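Side-chain contacts in glutamate--tRNA ligase (Elizabethkingia anophelis, PDB 6B1Z), which probably catalyses the ATP-dependent attachment of glutamate to its cognate tRNA, as a class I aminoacyl-tRNA synthetase: residues 71-76 with 305-310; 216-221 with 241-246. All coordinates share one frame; numbering follows the deposited sequence. Where two conformers were deposited one is given.

Contact 1 of 2, residues 71-76 with 305-310; sequences EWIGMV and EAFINM
Next to F307 and I308, which pack on W72 and I73, N309 OD1 accepts hydrogen bonds from Y358 OH and V325 N. The same amide also gives its ND2 to E323 O, so both of its polar ends are used, and helix 304-312 is tied to the loop after it and to helix 348-361. The contact itself is wholly apolar. The six-membered ring of W72 lies obliquely to the F307 ring, the planes turned 35° from one another, and W72 CZ3 meets F307 CD2 at 3.7 Å. F307 CE2 is shared: it lies near W72 CZ3 and also takes I73 CD1 at 4.0 Å, the methyl arriving at the ring edge in its plane. That reach follows from the extended outer part of I73 (chi2 160°), which carries CD1 on toward F307. The tightest packing is between the two isoleucines, where I73 CG2 sits 3.5 Å from I308 CG1. The end of I308 folds back (chi2 62°), bringing its CD1 to 3.6 Å from the same I73 CG2, so a single branch methyl meets two successive carbons. Helix 62-73 ends here in a Schellman motif: M75 N bonds back to L70 O, and G74, with positive phi, is the C-prime residue, its N making a weak bond to E71 O. Beyond it M75 packs on L33 and Y36 of helix 26-41. Because I308 also touches L33 and F307 touches L26, helix 26-41 touches both segments. In this class I catalytic domain, the packing joins helix 62-73 to helix 304-312, which follows the KMSKS-type signature in the sequence. F307 additionally meets the ring of Y297, while W72 leans on L283 and R298.

Contact 2 of 2, residues 216-221 with 241-246; sequences IDDHEM and LLYEAM. With EDO (1,2-ethanediol), chain V.
Y243 buries more surface than any other residue of the contact, and it does so with the far end of its ring. Its chi1 of -75° sets CG beside the backbone N, and from there the ring extends across to helix 210-220, where the phenolic oxygen rests 3.3 Å from D218 CB. No direct hydrogen bond joins the two residues; a molecule of 1,2-ethanediol, probably from the crystallisation liquor, completes the link. Y243 OH donates to the diol O2 over 2.6 Å, and the same hydroxyl in turn donates a hydrogen bond to D218 OD1 over 2.7 Å. The diol oxygen lies in the plane of the phenol at its edge, 3.6 Å from Y243 CE2. Since the carboxylate and the ring are only 11° from coplanar, the bridge runs between two nearly parallel flat groups. D218 divides its oxygens: while OD1 takes the diol, OD2 is held by salt bridges to R15 NE and R49 NH1. These arginines should limit rotation of the carboxylate and keep OD1 presented toward the diol. Because R15 precedes the APSPTG segment, which in this family probably lines the glutamate site, the contact probably borders the active-site pocket. H219 makes the looser part of the contact, its CB standing at the ring edge of Y243, 4.4 Å from CE1, on a different side of the phenol from the diol. Its imidazole stacks on W248. A formic acid molecule about 5 Å from the D218 side chain suggests that small polar molecules can enter this region. Helices 210-220 and 236-246 are consecutive, separated in sequence by strand 225-229. I215 packs on L242, Y243 and M246, helix 96-106 touches I216 and M246, and F171 of strand 168-171 lies against L242.

Contacts 1 and 2 belong to the same class I catalytic domain, yet they are separate: their centres lie about 32 Å apart, and the nearest atoms are about 14 Å from one another. In sequence, contact 2 is nested within the loop that contact 1 closes. The centre of contact 1 is about 9 Å from the centre of the chain, that of contact 2 about 30 Å. The first is an apolar helix-to-helix packing beside helix 26-41, whereas the second is bridged by 1,2-ethanediol and joined through D218 to R15 on strand 13-16. In this family the HIGH-type signature of the ATP site probably spans the start of helix 26-41, with L26, which touches F307, within it.

Contact 1 of 2, residues 71-76 with 305-310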
loop_
_atom_site.group_PDB
_atom_site.type_symbol
_atom_site.label_atom_id
_atom_site.label_comp_id
_atom_site.label_asym_id
_atom_site.label_seq_id
_atom_site.Cartn_x
_atom_site.Cartn_y
_atom_site.Cartn_z
ATOM N N GLU A 71 6.225 6.572 -8.173
ATOM C CA GLU A 71 6.574 7.991 -8.280
ATOM C C GLU A 71 5.957 8.801 -7.143
ATOM O O GLU A 71 6.609 9.699 -6.588
ATOM C CB GLU A 71 6.145 8.524 -9.655
ATOM C CG GLU A 71 7.020 7.972 -10.809
ATOM C CD GLU A 71 6.411 8.138 -12.207
ATOM O OE1 GLU A 71 5.293 8.675 -12.326
ATOM O OE2 GLU A 71 7.061 7.721 -13.196
ATOM N N TRP A 72 4.706 8.497 -6.779
ATOM C CA TRP A 72 4.045 9.218 -5.694
ATOM C C TRP A 72 4.803 9.056 -4.383
ATOM O O TRP A 72 4.975 10.027 -3.629
ATOM C CB TRP A 72 2.594 8.722 -5.548
ATOM C CG TRP A 72 1.841 9.347 -4.392
ATOM C CD1 TRP A 72 1.578 10.675 -4.214
ATOM C CD2 TRP A 72 1.237 8.670 -3.275
ATOM N NE1 TRP A 72 0.867 10.871 -3.055
ATOM C CE2 TRP A 72 0.650 9.657 -2.459
ATOM C CE3 TRP A 72 1.152 7.327 -2.884
ATOM C CZ2 TRP A 72 -0.024 9.352 -1.280
ATOM C CZ3 TRP A 72 0.483 7.023 -1.698
ATOM C CH2 TRP A 72 -0.091 8.034 -0.913
ATOM N N ILE A 73 5.269 7.835 -4.100
ATOM C CA ILE A 73 5.991 7.543 -2.866
ATOM C C ILE A 73 7.444 8.010 -2.920
ATOM O O ILE A 73 8.048 8.271 -1.872
ATOM C CB ILE A 73 5.890 6.038 -2.579
ATOM C CG1 ILE A 73 4.430 5.638 -2.352
ATOM C CG2 ILE A 73 6.746 5.657 -1.393
ATOM C CD1 ILE A 73 4.183 4.151 -2.547
ATOM N N GLY A 74 8.015 8.148 -4.110
ATOM C CA GLY A 74 9.386 8.601 -4.239
ATOM C C GLY A 74 10.415 7.494 -4.357
ATOM O O GLY A 74 11.537 7.647 -3.858
ATOM N N MET A 75 10.075 6.372 -5.018
ATOM C CA MET A 75 10.966 5.217 -5.166
ATOM C C MET A 75 11.068 4.848 -6.648
ATOM O O MET A 75 10.529 3.816 -7.069
ATOM C CB MET A 75 10.469 4.025 -4.358
ATOM C CG MET A 75 10.131 4.320 -2.928
ATOM S SD MET A 75 9.785 2.786 -2.045
ATOM C CE MET A 75 8.271 2.216 -2.822
ATOM N N VAL A 76 11.770 5.666 -7.425
ATOM C CA VAL A 76 11.843 5.491 -8.878
ATOM C C VAL A 76 12.868 4.407 -9.205
ATOM O O VAL A 76 14.017 4.482 -8.735
ATOM C CB VAL A 76 12.207 6.804 -9.557
ATOM C CG1 VAL A 76 12.281 6.617 -11.065
ATOM C CG2 VAL A 76 11.198 7.910 -9.194
ATOM N N GLU A 305 4.691 10.738 2.573
ATOM C CA GLU A 305 5.733 10.513 3.564
ATOM C C GLU A 305 5.193 9.779 4.781
ATOM O O GLU A 305 5.896 8.950 5.373
ATOM C CB GLU A 305 6.341 11.840 3.996
ATOM C CG GLU A 305 6.983 12.618 2.853
ATOM C CD GLU A 305 5.996 13.484 2.068
ATOM O OE1 GLU A 305 4.763 13.489 2.356
ATOM O OE2 GLU A 305 6.478 14.189 1.148
ATOM N N ALA A 306 3.951 10.088 5.174
ATOM C CA ALA A 306 3.338 9.397 6.308
ATOM C C ALA A 306 2.941 7.983 5.927
ATOM O O ALA A 306 3.140 7.044 6.710
ATOM C CB ALA A 306 2.119 10.174 6.793
ATOM N N PHE A 307 2.378 7.826 4.730
ATOM C CA PHE A 307 2.006 6.510 4.224
ATOM C C PHE A 307 3.196 5.555 4.203
ATOM O O PHE A 307 3.102 4.427 4.708
ATOM C CB PHE A 307 1.411 6.664 2.827
ATOM C CG PHE A 307 1.094 5.348 2.154
ATOM C CD1 PHE A 307 0.093 4.530 2.653
ATOM C CD2 PHE A 307 1.791 4.958 1.017
ATOM C CE1 PHE A 307 -0.206 3.316 2.029
ATOM C CE2 PHE A 307 1.510 3.754 0.379
ATOM C CZ PHE A 307 0.506 2.940 0.880
ATOM N N ILE A 308 4.321 5.979 3.613
ATOM C CA ILE A 308 5.430 5.041 3.469
ATOM C C ILE A 308 6.140 4.810 4.806
ATOM O O ILE A 308 6.656 3.710 5.053
ATOM C CB ILE A 308 6.370 5.507 2.337
ATOM C CG1 ILE A 308 7.180 4.310 1.821
ATOM C CG2 ILE A 308 7.241 6.694 2.785
ATOM C CD1 ILE A 308 6.300 3.202 1.219
ATOM N N ASN A 309 6.121 5.794 5.715
ATOM C CA ASN A 309 6.610 5.566 7.075
ATOM C C ASN A 309 5.786 4.470 7.759
ATOM O O ASN A 309 6.338 3.574 8.420
ATOM C CB ASN A 309 6.555 6.907 7.846
ATOM C CG ASN A 309 7.426 6.947 9.118
ATOM O OD1 ASN A 309 7.704 8.031 9.636
ATOM N ND2 ASN A 309 7.804 5.786 9.657
ATOM N N MET A 310 4.463 4.524 7.599
ATOM C CA MET A 310 3.591 3.510 8.188
ATOM C C MET A 310 3.883 2.128 7.600
ATOM O O MET A 310 4.016 1.135 8.333
ATOM C CB MET A 310 2.133 3.915 7.959
ATOM C CG MET A 310 1.093 2.906 8.468
ATOM S SD MET A 310 0.746 1.557 7.309
ATOM C CE MET A 310 -0.115 2.422 6.015
#

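Contact 2 of 2, residues 216-221 with 241-246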
loop_
_atom_site.group_PDB
_atom_site.type_symbol
_atom_site.label_atom_id
_atom_site.label_comp_id
_atom_site.label_asym_id
_atom_site.label_seq_id
_atom_site.Cartn_x
_atom_site.Cartn_y
_atom_site.Cartn_z
ATOM N N ILE A 216 15.264 -17.427 -14.820
ATOM C CA ILE A 216 16.033 -17.011 -15.997
ATOM C C ILE A 216 16.379 -15.533 -15.896
ATOM O O ILE A 216 17.535 -15.126 -16.086
ATOM C CB ILE A 216 15.248 -17.297 -17.290
ATOM C CG1 ILE A 216 15.199 -18.812 -17.574
ATOM C CG2 ILE A 216 15.845 -16.499 -18.490
ATOM C CD1 ILE A 216 14.155 -19.197 -18.600
ATOM N N ASP A 217 15.384 -14.712 -15.573
ATOM C CA ASP A 217 15.637 -13.275 -15.590
ATOM C C ASP A 217 16.412 -12.795 -14.374
ATOM O O ASP A 217 17.158 -11.815 -14.481
ATOM C CB ASP A 217 14.322 -12.507 -15.722
ATOM C CG ASP A 217 13.694 -12.650 -17.110
ATOM O OD1 ASP A 217 14.401 -13.045 -18.073
ATOM O OD2 ASP A 217 12.492 -12.349 -17.237
ATOM N N ASP A 218 16.249 -13.431 -13.214
ATOM C CA ASP A 218 17.099 -13.079 -12.082
ATOM C C ASP A 218 18.557 -13.402 -12.385
ATOM O O ASP A 218 19.460 -12.638 -12.028
ATOM C CB ASP A 218 16.609 -13.778 -10.815
ATOM C CG ASP A 218 15.299 -13.209 -10.326
ATOM O OD1 ASP A 218 14.639 -13.855 -9.492
ATOM O OD2 ASP A 218 14.939 -12.092 -10.800
ATOM N N HIS A 219 18.806 -14.511 -13.083
ATOM C CA HIS A 219 20.160 -14.822 -13.521
ATOM C C HIS A 219 20.665 -13.797 -14.533
ATOM O O HIS A 219 21.746 -13.215 -14.353
ATOM C CB HIS A 219 20.187 -16.235 -14.109
ATOM C CG HIS A 219 21.531 -16.645 -14.628
ATOM N ND1 HIS A 219 22.579 -16.978 -13.797
ATOM C CD2 HIS A 219 21.995 -16.770 -15.891
ATOM C CE1 HIS A 219 23.632 -17.295 -14.528
ATOM N NE2 HIS A 219 23.307 -17.174 -15.803
ATOM N N GLU A 220 19.893 -13.563 -15.607
ATOM C CA GLU A 220 20.340 -12.669 -16.670
ATOM C C GLU A 220 20.541 -11.242 -16.172
ATOM O O GLU A 220 21.463 -10.546 -16.627
ATOM C CB GLU A 220 19.340 -12.678 -17.829
ATOM C CG GLU A 220 19.284 -13.998 -18.590
ATOM C CD GLU A 220 20.613 -14.394 -19.201
ATOM O OE1 GLU A 220 20.950 -13.874 -20.284
ATOM O OE2 GLU A 220 21.325 -15.223 -18.597
ATOM N N MET A 221 19.684 -10.779 -15.259
ATOM C CA MET A 221 19.766 -9.410 -14.758
ATOM C C MET A 221 20.688 -9.290 -13.552
ATOM O O MET A 221 20.760 -8.213 -12.946
ATOM C CB MET A 221 18.370 -8.888 -14.410
ATOM C CG MET A 221 17.429 -8.853 -15.605
ATOM S SD MET A 221 15.828 -8.133 -15.211
ATOM C CE MET A 221 15.124 -8.057 -16.871
ATOM N N LEU A 241 16.225 -25.570 -7.060
ATOM C CA LEU A 241 16.502 -26.702 -7.941
ATOM C C LEU A 241 16.614 -26.268 -9.399
ATOM O O LEU A 241 17.380 -26.872 -10.168
ATOM C CB LEU A 241 15.418 -27.779 -7.780
ATOM C CG LEU A 241 15.538 -28.609 -6.507
ATOM C CD1 LEU A 241 14.212 -29.363 -6.285
ATOM C CD2 LEU A 241 16.709 -29.586 -6.653
ATOM N N LEU A 242 15.860 -25.234 -9.810
ATOM C CA LEU A 242 15.993 -24.750 -11.179
ATOM C C LEU A 242 17.366 -24.132 -11.420
ATOM O O LEU A 242 17.961 -24.350 -12.481
ATOM C CB LEU A 242 14.883 -23.743 -11.495
ATOM C CG LEU A 242 13.511 -24.405 -11.698
ATOM C CD1 LEU A 242 12.427 -23.315 -11.756
ATOM C CD2 LEU A 242 13.447 -25.277 -12.969
ATOM N N TYR A 243 17.884 -23.353 -10.463
ATOM C CA TYR A 243 19.238 -22.819 -10.629
ATOM C C TYR A 243 20.236 -23.959 -10.759
ATOM O O TYR A 243 21.100 -23.933 -11.639
ATOM C CB TYR A 243 19.632 -21.896 -9.471
ATOM C CG TYR A 243 18.976 -20.539 -9.534
ATOM C CD1 TYR A 243 19.449 -19.563 -10.391
ATOM C CD2 TYR A 243 17.884 -20.243 -8.733
ATOM C CE1 TYR A 243 18.841 -18.322 -10.461
ATOM C CE2 TYR A 243 17.260 -19.001 -8.797
ATOM C CZ TYR A 243 17.751 -18.054 -9.667
ATOM O OH TYR A 243 17.157 -16.817 -9.729
ATOM N N GLU A 244 20.082 -25.000 -9.940
ATOM C CA GLU A 244 20.950 -26.168 -10.059
ATOM C C GLU A 244 20.833 -26.809 -11.438
ATOM O O GLU A 244 21.847 -27.163 -12.062
ATOM C CB GLU A 244 20.607 -27.174 -8.963
ATOM C CG GLU A 244 21.454 -28.440 -9.014
ATOM C CD GLU A 244 21.065 -29.436 -7.939
ATOM O OE1 GLU A 244 20.613 -29.015 -6.858
ATOM O OE2 GLU A 244 21.206 -30.649 -8.180
ATOM N N ALA A 245 19.604 -26.976 -11.933
ATOM C CA ALA A 245 19.399 -27.606 -13.236
ATOM C C ALA A 245 20.117 -26.840 -14.344
ATOM O O ALA A 245 20.631 -27.448 -15.297
ATOM C CB ALA A 245 17.899 -27.718 -13.539
ATOM N N MET A 246 20.212 -25.523 -14.206
ATOM C CA MET A 246 20.804 -24.667 -15.220
ATOM C C MET A 246 22.305 -24.492 -15.045
ATOM O O MET A 246 22.943 -23.850 -15.893
ATOM C CB MET A 246 20.127 -23.294 -15.206
ATOM C CG MET A 246 18.602 -23.349 -15.454
ATOM S SD MET A 246 18.129 -24.112 -17.017
ATOM C CE MET A 246 18.584 -22.803 -18.171
HETATM C C1 EDO V . 12.612 -16.491 -8.728
HETATM O O1 EDO V . 11.678 -17.563 -8.872
HETATM C C2 EDO V . 13.807 -16.979 -7.928
HETATM O O2 EDO V . 14.977 -16.256 -8.333
#